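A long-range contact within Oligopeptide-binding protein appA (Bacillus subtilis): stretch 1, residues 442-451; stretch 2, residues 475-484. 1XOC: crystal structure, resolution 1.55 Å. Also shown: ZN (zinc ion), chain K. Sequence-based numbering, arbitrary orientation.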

# COMPACT_ATOMS: atom_id res chain seq x y z
N TYR A 442 8.53 8.53 -4.90
CA TYR A 442 8.10 8.84 -6.25
C TYR A 442 8.10 10.31 -6.51
O TYR A 442 8.11 10.71 -7.67
CB TYR A 442 6.69 8.33 -6.48
CG TYR A 442 6.47 6.84 -6.29
CD1 TYR A 442 7.40 5.91 -6.68
CD2 TYR A 442 5.29 6.38 -5.70
CE1 TYR A 442 7.18 4.53 -6.53
CE2 TYR A 442 5.05 5.01 -5.55
CZ TYR A 442 6.00 4.10 -5.95
OH TYR A 442 5.75 2.74 -5.80
N VAL A 443 8.02 11.13 -5.46
CA VAL A 443 7.91 12.60 -5.63
C VAL A 443 9.25 13.35 -5.55
O VAL A 443 9.28 14.59 -5.59
CB VAL A 443 6.91 13.23 -4.62
CG1 VAL A 443 5.47 12.74 -4.89
CG2 VAL A 443 7.33 12.96 -3.17
N TRP A 444 10.35 12.60 -5.43
CA TRP A 444 11.68 13.21 -5.42
C TRP A 444 11.92 14.18 -4.27
O TRP A 444 12.57 15.22 -4.41
CB TRP A 444 11.95 13.88 -6.77
CG TRP A 444 12.18 12.89 -7.84
CD1 TRP A 444 11.28 11.95 -8.31
CD2 TRP A 444 13.39 12.67 -8.54
NE1 TRP A 444 11.87 11.19 -9.29
CE2 TRP A 444 13.17 11.60 -9.45
CE3 TRP A 444 14.65 13.29 -8.50
CZ2 TRP A 444 14.17 11.14 -10.30
CZ3 TRP A 444 15.65 12.82 -9.36
CH2 TRP A 444 15.40 11.75 -10.24
N TYR A 445 11.43 13.79 -3.10
CA TYR A 445 11.63 14.55 -1.88
C TYR A 445 13.00 14.28 -1.26
O TYR A 445 13.42 13.15 -1.09
CB TYR A 445 10.55 14.15 -0.87
CG TYR A 445 10.74 14.77 0.49
CD1 TYR A 445 10.67 16.13 0.66
CD2 TYR A 445 10.98 13.98 1.60
CE1 TYR A 445 10.84 16.69 1.92
CE2 TYR A 445 11.12 14.52 2.85
CZ TYR A 445 11.04 15.88 3.01
OH TYR A 445 11.20 16.41 4.27
N LYS A 446 13.71 15.36 -0.92
CA LYS A 446 14.97 15.24 -0.19
C LYS A 446 15.14 16.34 0.84
O LYS A 446 15.24 17.52 0.49
CB LYS A 446 16.15 15.30 -1.15
CG LYS A 446 17.48 15.43 -0.40
CD LYS A 446 18.65 14.97 -1.22
CE LYS A 446 19.90 14.90 -0.39
NZ LYS A 446 21.06 14.46 -1.20
N ASN A 447 15.22 15.95 2.11
CA ASN A 447 15.62 16.86 3.17
C ASN A 447 16.76 16.14 3.87
O ASN A 447 16.54 15.13 4.51
CB ASN A 447 14.44 17.16 4.11
CG ASN A 447 14.84 17.96 5.32
OD1 ASN A 447 15.96 17.87 5.79
ND2 ASN A 447 13.91 18.77 5.83
N ALA A 448 17.98 16.65 3.72
CA ALA A 448 19.14 15.97 4.24
C ALA A 448 19.07 15.78 5.76
O ALA A 448 19.57 14.79 6.29
CB ALA A 448 20.41 16.72 3.87
N GLU A 449 18.46 16.73 6.47
CA GLU A 449 18.33 16.63 7.91
C GLU A 449 17.33 15.52 8.27
O GLU A 449 17.56 14.72 9.16
CB GLU A 449 17.98 17.99 8.53
CG GLU A 449 19.07 19.05 8.31
CD GLU A 449 18.87 20.33 9.13
OE1 GLU A 449 17.93 20.37 9.96
OE2 GLU A 449 19.65 21.32 8.97
N ALA A 450 16.24 15.44 7.52
CA ALA A 450 15.28 14.36 7.71
C ALA A 450 15.88 13.00 7.36
O ALA A 450 15.62 12.00 8.05
CB ALA A 450 14.03 14.61 6.87
N ASP A 451 16.69 12.95 6.30
CA ASP A 451 17.39 11.71 5.90
C ASP A 451 18.16 11.14 7.08
O ASP A 451 18.04 9.97 7.42
CB ASP A 451 18.40 11.98 4.78
CG ASP A 451 17.77 12.04 3.39
OD1 ASP A 451 16.58 11.70 3.24
OD2 ASP A 451 18.52 12.41 2.45
N GLN A 475 7.71 16.49 12.23
CA GLN A 475 7.82 17.94 12.07
C GLN A 475 8.42 18.33 10.73
O GLN A 475 7.93 19.23 10.07
CB GLN A 475 8.66 18.56 13.19
CG GLN A 475 7.94 18.67 14.51
CD GLN A 475 6.83 19.70 14.53
OE1 GLN A 475 6.03 19.72 15.47
NE2 GLN A 475 6.78 20.56 13.52
N LYS A 476 9.52 17.69 10.36
CA LYS A 476 10.21 18.04 9.12
C LYS A 476 9.37 17.70 7.89
O LYS A 476 9.27 18.51 6.97
CB LYS A 476 11.58 17.37 9.03
CG LYS A 476 12.58 17.94 10.04
CD LYS A 476 14.03 17.68 9.65
CE LYS A 476 15.00 18.40 10.58
NZ LYS A 476 14.97 19.90 10.44
N ILE A 477 8.75 16.53 7.88
CA ILE A 477 7.89 16.16 6.75
C ILE A 477 6.69 17.10 6.66
O ILE A 477 6.34 17.59 5.58
CB ILE A 477 7.45 14.68 6.84
CG1 ILE A 477 8.69 13.80 6.70
CG2 ILE A 477 6.42 14.33 5.75
CD1 ILE A 477 8.50 12.38 7.11
N ALA A 478 6.05 17.38 7.79
CA ALA A 478 4.95 18.34 7.81
C ALA A 478 5.37 19.72 7.31
O ALA A 478 4.71 20.29 6.46
CB ALA A 478 4.35 18.43 9.20
N GLU A 479 6.48 20.24 7.81
CA GLU A 479 6.96 21.55 7.36
C GLU A 479 7.21 21.56 5.85
O GLU A 479 6.88 22.53 5.17
CB GLU A 479 8.23 21.95 8.12
CG GLU A 479 9.00 23.16 7.52
CD GLU A 479 8.26 24.50 7.63
OE1 GLU A 479 7.18 24.56 8.27
OE2 GLU A 479 8.77 25.52 7.07
N ASP A 480 7.80 20.49 5.33
CA ASP A 480 8.21 20.46 3.92
C ASP A 480 7.08 20.18 2.93
O ASP A 480 7.21 20.51 1.75
CB ASP A 480 9.34 19.42 3.75
CG ASP A 480 10.62 19.83 4.46
OD1 ASP A 480 10.76 21.01 4.85
OD2 ASP A 480 11.51 18.96 4.62
N GLN A 481 5.97 19.61 3.39
CA GLN A 481 4.83 19.33 2.54
C GLN A 481 5.24 18.65 1.23
O GLN A 481 4.87 19.12 0.15
CB GLN A 481 4.03 20.60 2.25
CG GLN A 481 3.34 21.21 3.47
CD GLN A 481 2.18 20.36 3.97
OE1 GLN A 481 1.12 20.32 3.33
NE2 GLN A 481 2.35 19.71 5.12
N PRO A 482 5.95 17.51 1.31
CA PRO A 482 6.23 16.79 0.07
C PRO A 482 4.92 16.29 -0.56
O PRO A 482 4.82 16.11 -1.79
CB PRO A 482 7.11 15.64 0.53
CG PRO A 482 6.75 15.44 1.99
CD PRO A 482 6.48 16.80 2.50
N TYR A 483 3.93 16.06 0.31
CA TYR A 483 2.55 15.79 -0.07
C TYR A 483 1.66 16.85 0.58
O TYR A 483 2.03 17.43 1.61
CB TYR A 483 2.04 14.46 0.51
CG TYR A 483 2.75 13.16 0.18
CD1 TYR A 483 3.60 13.01 -0.91
CD2 TYR A 483 2.53 12.04 0.98
CE1 TYR A 483 4.19 11.78 -1.20
CE2 TYR A 483 3.12 10.79 0.69
CZ TYR A 483 3.93 10.67 -0.39
OH TYR A 483 4.51 9.44 -0.63
N THR A 484 0.48 17.05 -0.01
CA THR A 484 -0.66 17.57 0.71
C THR A 484 -1.40 16.36 1.28
O THR A 484 -1.95 15.54 0.54
CB THR A 484 -1.59 18.43 -0.18
OG1 THR A 484 -0.87 19.58 -0.59
CG2 THR A 484 -2.79 18.86 0.53
ZN ZN K . 18.67 21.84 11.04
O HOH W 1 6.53 9.12 -2.23
O HOH W 2 20.49 21.85 11.91

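This contact is a small, mixed interface in which one buried carboxylate, that of Asp480, gathers two hydrogen bonds from a loop, with apolar packing on one flank and a salt bridge on the other. It illustrates a general principle: a buried carboxylate can be satisfied by donors that converge on it from the opposing segment.

Asp480 lies in the last turn of its helix, with CA-to-CB directed toward the loop that precedes the helix beginning at Ala448. Asp480 OD2 accepts from Tyr445 OH at 2.6 Å and from Asn447 ND2 at 2.7 Å. The latter bond is almost linear, with an N-H...acceptor angle of 176°. The two donors come from residues two apart in sequence, both with chi1 in the t rotamer, and they converge on a single oxygen.

Asn447 does double duty. While its ND2 faces the carboxylate, Asn447 OD1 caps the following helix, accepting from Ala450 N at 3.0 Å and, through a weak bond, from Glu449 N at 2.8 Å. A primary amide suits this position because it offers a donor and an acceptor on opposite branches: one side chain both caps the otherwise unpaired first-turn amides of its own helix and ties that helix start to the end of another.

The Tyr445 ring is likewise used in two ways. Its edge leads to Asp480, whereas one face is covered by Pro482, whose CB sits 4.0 Å from the ring centroid and only 28° off the ring normal, a CH-pi arrangement. The closest approach of this pair, Tyr445 CD1 to Pro482 CB, is 3.6 Å. The proline follows Gln481, where positive phi marks the departure from the helix, so the chain has turned before it meets the ring. Farther along, Val443 CG2 packs 3.9 Å from Tyr483 CE1, extending the apolar patch. Water 1 lies near this end, 2.6 Å from Tyr483 OH and weakly bonded to Tyr442 N at 3.4 Å, bridging the stretches.

On the other flank, Lys476 passes its aliphatic chain close to the start of the first helix: Lys476 CD is 4.1 Å from Ala450 CB and 4.0 Å from Asn447 ND2. The ammonium then reaches Glu449, where Lys476 NZ donates to Glu449 OE1 at 3.0 Å within a salt bridge. That carboxylate also holds the zinc ion, which is bound by Glu449 OE1 at 2.0 Å and Glu449 OE2 at 2.4 Å, so OE1 serves the metal and the lysine together.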